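Local coordinates for malate dehydrogenase (Pyrococcus horikoshii, PDB 1V9N), which catalyses the NAD-dependent interconversion of (S)-malate and oxaloacetate as a homodimeric member of the LDH2/MDH2 oxidoreductase family, at residues Leu89-Gly95 with Val120-Asn126; Leu96-Val100 with Ser125-Gly129. All coordinates share one frame; numbering follows the deposited sequence.

Both contacts belong to one beta-alpha-beta unit: strand 87-91, helix 97-115 and strand 117-125. Their centres lie about 8 Å apart. Contact 1 pairs the two parallel strands and the loops that follow them. Contact 2 begins where contact 1 stops on the first side, at the start of the helix, and shares Ser-125 and Asn-126 with it on the second. Val-100 of the helix joins the two, since its methyl groups pack on Ala-122, Gly-92 and Gly-95. The first strand leads into the helix; the loop after the second strand runs on to the bound NADPH. Contact 1 is the sheet end of this path, and contact 2 reaches the nicotinamide amide.

Contact 1: Leu89-Gly95 with Val120-Asn126; sequences LIDGDEG and VIARNSN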
# COMPACT_ATOMS: atom_id res chain seq x y z
N LEU A 89 9.97 14.28 -12.55
CA LEU A 89 11.04 13.57 -11.86
C LEU A 89 11.94 14.70 -11.38
O LEU A 89 12.47 15.47 -12.17
CB LEU A 89 11.78 12.63 -12.82
CG LEU A 89 13.09 12.03 -12.31
CD1 LEU A 89 12.89 11.38 -10.95
CD2 LEU A 89 13.60 11.01 -13.32
N ILE A 90 12.10 14.79 -10.07
CA ILE A 90 12.88 15.86 -9.44
C ILE A 90 14.16 15.37 -8.78
O ILE A 90 14.21 14.27 -8.24
CB ILE A 90 12.03 16.54 -8.32
CG1 ILE A 90 10.72 17.09 -8.89
CG2 ILE A 90 12.86 17.60 -7.62
CD1 ILE A 90 10.88 18.11 -9.99
N ASP A 91 15.21 16.20 -8.83
CA ASP A 91 16.46 15.88 -8.16
C ASP A 91 16.56 16.93 -7.05
O ASP A 91 16.63 18.13 -7.32
CB ASP A 91 17.67 15.97 -9.10
CG ASP A 91 18.95 15.46 -8.45
OD1 ASP A 91 19.44 16.12 -7.50
OD2 ASP A 91 19.47 14.40 -8.87
N GLY A 92 16.56 16.46 -5.80
CA GLY A 92 16.61 17.35 -4.65
C GLY A 92 17.88 18.12 -4.37
O GLY A 92 17.90 18.99 -3.49
N ASP A 93 18.95 17.81 -5.10
CA ASP A 93 20.23 18.50 -4.92
C ASP A 93 20.66 18.51 -3.45
O ASP A 93 21.22 19.48 -2.97
CB ASP A 93 20.11 19.93 -5.46
CG ASP A 93 21.47 20.61 -5.65
OD1 ASP A 93 22.44 19.92 -5.99
OD2 ASP A 93 21.55 21.85 -5.47
N GLU A 94 20.38 17.40 -2.76
CA GLU A 94 20.73 17.21 -1.35
C GLU A 94 20.15 18.20 -0.35
O GLU A 94 20.68 18.39 0.74
CB GLU A 94 22.26 17.14 -1.20
CG GLU A 94 22.88 16.04 -2.04
CD GLU A 94 24.30 15.68 -1.64
OE1 GLU A 94 24.57 15.52 -0.42
OE2 GLU A 94 25.14 15.53 -2.55
N GLY A 95 19.04 18.83 -0.72
CA GLY A 95 18.42 19.79 0.18
C GLY A 95 17.73 19.09 1.33
O GLY A 95 17.67 17.86 1.37
N VAL A 120 4.71 13.12 -8.67
CA VAL A 120 6.05 13.67 -8.64
C VAL A 120 6.93 12.75 -7.81
O VAL A 120 6.57 12.35 -6.71
CB VAL A 120 6.08 15.10 -8.03
CG1 VAL A 120 7.51 15.61 -7.96
CG2 VAL A 120 5.24 16.05 -8.88
N ILE A 121 8.08 12.40 -8.38
CA ILE A 121 9.02 11.53 -7.70
C ILE A 121 10.34 12.28 -7.55
O ILE A 121 10.76 13.00 -8.46
CB ILE A 121 9.20 10.23 -8.48
CG1 ILE A 121 7.84 9.52 -8.56
CG2 ILE A 121 10.23 9.35 -7.81
CD1 ILE A 121 7.83 8.28 -9.39
N ALA A 122 10.98 12.12 -6.40
CA ALA A 122 12.22 12.83 -6.16
C ALA A 122 13.35 11.91 -5.70
O ALA A 122 13.12 10.94 -4.98
CB ALA A 122 11.99 13.93 -5.12
N ARG A 123 14.56 12.22 -6.15
CA ARG A 123 15.74 11.46 -5.74
C ARG A 123 16.71 12.50 -5.21
O ARG A 123 16.45 13.71 -5.30
CB ARG A 123 16.37 10.74 -6.93
CG ARG A 123 17.02 11.67 -7.94
CD ARG A 123 17.58 10.91 -9.12
NE ARG A 123 18.24 11.80 -10.08
CZ ARG A 123 18.25 11.60 -11.39
NH1 ARG A 123 17.63 10.54 -11.89
NH2 ARG A 123 18.88 12.44 -12.20
N ASN A 124 17.83 12.03 -4.68
CA ASN A 124 18.87 12.90 -4.14
C ASN A 124 18.34 13.90 -3.13
O ASN A 124 18.65 15.09 -3.17
CB ASN A 124 19.59 13.62 -5.29
CG ASN A 124 20.91 14.25 -4.85
OD1 ASN A 124 21.50 13.82 -3.87
ND2 ASN A 124 21.37 15.25 -5.60
N SER A 125 17.54 13.39 -2.19
CA SER A 125 16.95 14.21 -1.14
C SER A 125 17.48 13.73 0.22
O SER A 125 18.48 13.02 0.30
CB SER A 125 15.42 14.09 -1.20
OG SER A 125 14.80 14.93 -0.23
N ASN A 126 16.80 14.13 1.30
CA ASN A 126 17.19 13.76 2.65
C ASN A 126 15.95 13.37 3.46
O ASN A 126 14.83 13.50 2.97
CB ASN A 126 17.91 14.94 3.33
CG ASN A 126 19.40 14.96 3.02
OD1 ASN A 126 20.14 14.08 3.47
ND2 ASN A 126 19.85 15.94 2.24
O HOH W 1 20.75 14.90 -11.66
O HOH W 2 24.76 15.54 -5.32
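OD1 of Asp-91 is gripped by two N-H groups. Asn-124 ND2 reaches it at 2.8 Å across the contact, on the syn lone pair and close to its own amide plane. The backbone N of Asp-93 comes from the anti side and closes an Asx turn. The other oxygen, OD2, takes a salt bridge from Arg-123 NE at 3.1 Å. This bond is nearly straight, at 173°, and lies in the guanidinium plane, which stands 83° from the carboxylate. Asp-91 CG is anti to the backbone N (chi1 -172°), and this turns the carboxylate toward Arg-123 and Asn-124. Water 1 bridges OD2 and Arg-123 NH2, while NH1 is bonded to Ser-260 O. These bonds should fix the rotation of the carboxylate and favour its charged form.

Beside this group the strands pair in parallel. Ile-90 N bonds to Ile-121 O at 2.8 Å, and Ile-90 O receives Arg-123 N. Gly-92 N then bonds to Arg-123 O. On the face of Ile-90 and Ala-122, Ile-90 CG1 meets Val-120 CG1 at 3.7 Å. Past the strands, Gly-92 to Gly-95 form a type I' turn. Its Glu-94 N bonds to Asn-124 O at 2.9 Å. Asn-126 ND2 reaches Gly-95 O at 3.0 Å, from above the carbonyl plane.

Strand 79-84 flanks 87-91, and strand 278-285 flanks 117-125. Helix 97-115 covers Val-120 and Ala-122, while Leu-89 and Ile-121 pack on Ile-291 and Phe-290 of the second subunit, respectively.

Contact 2: Leu96-Val100 with Ser125-Gly129; sequences LGQVV and SNHYG. With NDP (NADPH dihydro-nicotinamide-adenine-dinucleotide phosphate), chain B.
This is a close, buried backbone contact between the first turn of helix 97-115 and the loop that leaves strand 117-125. It rests on packing and one shared water. Gly-97 is the point of closest approach, its CA 4.0 Å from Tyr-128 CA. Its CA also lies 3.2 Å from Asn-126 O, a CA-H...O contact. Gly-97 has no side chain, and its CA lies directly against the carbonyls of Asn-126 and His-127. Tyr-128 CB rests on the Gly-97 carbonyl group, with 3.5 Å to Gly-97 C.

Water 3 ties the two backbones together. It accepts from Gly-97 N and donates to His-127 O at 2.7 Å and to Gln-98 OE1. Gln-98 bends at chi2 (77°), which brings its amide back beside the loop. Its NE2 lies 3.6 Å from Tyr-128 C. One turn on, Val-100 meets Ser-125 OG with its CB at 3.4 Å and both methyl groups close by. That hydroxyl is hydrogen-bonded to His-280 NE2.

The far side of the loop faces the cofactor. Gly-129 O accepts a hydrogen bond from the amide N7N of NADPH at 3.0 Å. His-127 stands beside the same amide, its NE2 3.2 Å from N7N, and its ND1 is hydrogen-bonded to Tyr-63 OH. The His-127 side chain leaves its CA away from the helix, and with CG anti to the backbone N (chi1 180°) the ring comes up to the carboxamide. Tyr-128 OH is bonded to Ser-147 OG, and its ring stacks with Tyr-134 and His-280. The arrangement belongs to a dinucleotide pocket, here the nicotinamide end, where a loop after a beta-alpha-beta strand holds the carboxamide through a backbone carbonyl.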
# COMPACT_ATOMS: atom_id res chain seq x y z
N LEU A 96 17.22 19.87 2.27
CA LEU A 96 16.48 19.31 3.40
C LEU A 96 15.30 18.55 2.80
O LEU A 96 14.70 19.01 1.83
CB LEU A 96 15.98 20.44 4.30
CG LEU A 96 17.07 21.15 5.09
CD1 LEU A 96 16.62 22.57 5.45
CD2 LEU A 96 17.39 20.32 6.33
N GLY A 97 14.98 17.39 3.36
CA GLY A 97 13.88 16.60 2.85
C GLY A 97 12.55 17.34 2.86
O GLY A 97 11.76 17.21 1.93
N GLN A 98 12.31 18.10 3.92
CA GLN A 98 11.09 18.88 4.06
C GLN A 98 10.92 19.89 2.92
O GLN A 98 9.82 20.09 2.42
CB GLN A 98 11.08 19.62 5.40
CG GLN A 98 10.97 18.74 6.65
CD GLN A 98 12.27 18.04 7.01
OE1 GLN A 98 13.32 18.32 6.45
NE2 GLN A 98 12.19 17.12 7.97
N VAL A 99 12.03 20.51 2.51
CA VAL A 99 12.01 21.49 1.43
C VAL A 99 11.76 20.79 0.10
O VAL A 99 10.90 21.21 -0.68
CB VAL A 99 13.34 22.29 1.36
CG1 VAL A 99 13.35 23.20 0.13
CG2 VAL A 99 13.50 23.13 2.61
N VAL A 100 12.50 19.72 -0.15
CA VAL A 100 12.34 18.96 -1.38
C VAL A 100 10.91 18.39 -1.47
O VAL A 100 10.26 18.48 -2.50
CB VAL A 100 13.37 17.79 -1.46
CG1 VAL A 100 13.10 16.92 -2.69
CG2 VAL A 100 14.80 18.36 -1.52
N SER A 125 17.54 13.39 -2.19
CA SER A 125 16.95 14.21 -1.14
C SER A 125 17.48 13.73 0.22
O SER A 125 18.48 13.02 0.30
CB SER A 125 15.42 14.09 -1.20
OG SER A 125 14.80 14.93 -0.23
N ASN A 126 16.80 14.13 1.30
CA ASN A 126 17.19 13.76 2.65
C ASN A 126 15.95 13.37 3.46
O ASN A 126 14.83 13.50 2.97
CB ASN A 126 17.91 14.94 3.33
CG ASN A 126 19.40 14.96 3.02
OD1 ASN A 126 20.14 14.08 3.47
ND2 ASN A 126 19.85 15.94 2.24
N HIS A 127 16.16 12.90 4.69
CA HIS A 127 15.04 12.49 5.55
C HIS A 127 14.00 13.60 5.61
O HIS A 127 14.33 14.74 5.94
CB HIS A 127 15.58 12.17 6.95
CG HIS A 127 14.53 11.74 7.93
ND1 HIS A 127 13.89 12.63 8.77
CD2 HIS A 127 14.02 10.52 8.21
CE1 HIS A 127 13.03 11.97 9.53
NE2 HIS A 127 13.09 10.69 9.21
N TYR A 128 12.74 13.28 5.31
CA TYR A 128 11.72 14.33 5.32
C TYR A 128 10.66 14.30 6.43
O TYR A 128 9.59 14.89 6.28
CB TYR A 128 11.04 14.42 3.94
CG TYR A 128 10.02 13.35 3.54
CD1 TYR A 128 9.55 12.41 4.46
CD2 TYR A 128 9.46 13.35 2.26
CE1 TYR A 128 8.54 11.49 4.11
CE2 TYR A 128 8.45 12.45 1.90
CZ TYR A 128 7.99 11.53 2.83
OH TYR A 128 6.96 10.68 2.48
N GLY A 129 10.96 13.63 7.53
CA GLY A 129 10.00 13.59 8.63
C GLY A 129 8.82 12.67 8.37
O GLY A 129 8.96 11.65 7.71
PA NDP B . 1.36 4.14 13.94
O1A NDP B . 1.52 5.11 14.99
O2A NDP B . 1.27 2.66 14.19
O5B NDP B . 0.06 4.60 13.05
C5B NDP B . -0.36 3.86 11.89
C4B NDP B . -1.57 4.63 11.33
O4B NDP B . -2.72 3.99 11.92
C3B NDP B . -1.71 6.09 11.65
O3B NDP B . -2.25 6.76 10.47
C2B NDP B . -2.65 6.20 12.80
O2B NDP B . -3.36 7.44 12.96
C1B NDP B . -3.49 4.99 12.58
N9A NDP B . -3.99 4.33 13.83
C8A NDP B . -3.33 4.15 15.08
N7A NDP B . -4.10 3.50 15.92
C5A NDP B . -5.27 3.24 15.27
C6A NDP B . -6.49 2.57 15.60
N6A NDP B . -6.65 2.03 16.82
N1A NDP B . -7.50 2.48 14.68
C2A NDP B . -7.35 3.03 13.43
N3A NDP B . -6.24 3.67 13.01
C4A NDP B . -5.22 3.74 13.98
O3 NDP B . 2.42 4.28 12.79
PN NDP B . 3.99 4.14 12.59
O1N NDP B . 4.16 3.09 11.59
O2N NDP B . 4.48 3.86 13.98
O5D NDP B . 4.37 5.59 12.07
C5D NDP B . 5.52 6.34 12.57
C4D NDP B . 5.62 7.74 11.85
O4D NDP B . 6.95 7.84 11.36
C3D NDP B . 4.72 7.97 10.62
O3D NDP B . 4.19 9.30 10.69
C2D NDP B . 5.60 7.72 9.41
O2D NDP B . 5.17 8.46 8.29
C1D NDP B . 6.99 8.14 9.97
N1N NDP B . 8.13 7.41 9.36
C2N NDP B . 9.04 8.20 8.59
C3N NDP B . 10.17 7.50 8.00
C7N NDP B . 11.15 8.25 7.21
O7N NDP B . 12.14 7.73 6.68
N7N NDP B . 11.00 9.59 7.02
C4N NDP B . 10.30 6.09 8.22
C5N NDP B . 9.39 5.35 8.97
C6N NDP B . 8.31 6.01 9.54
P2B NDP B . -3.00 8.58 13.96
O1X NDP B . -4.33 8.97 14.47
O2X NDP B . -2.34 9.70 13.24
O3X NDP B . -2.10 8.03 15.07
O HOH W 3 16.01 16.85 5.95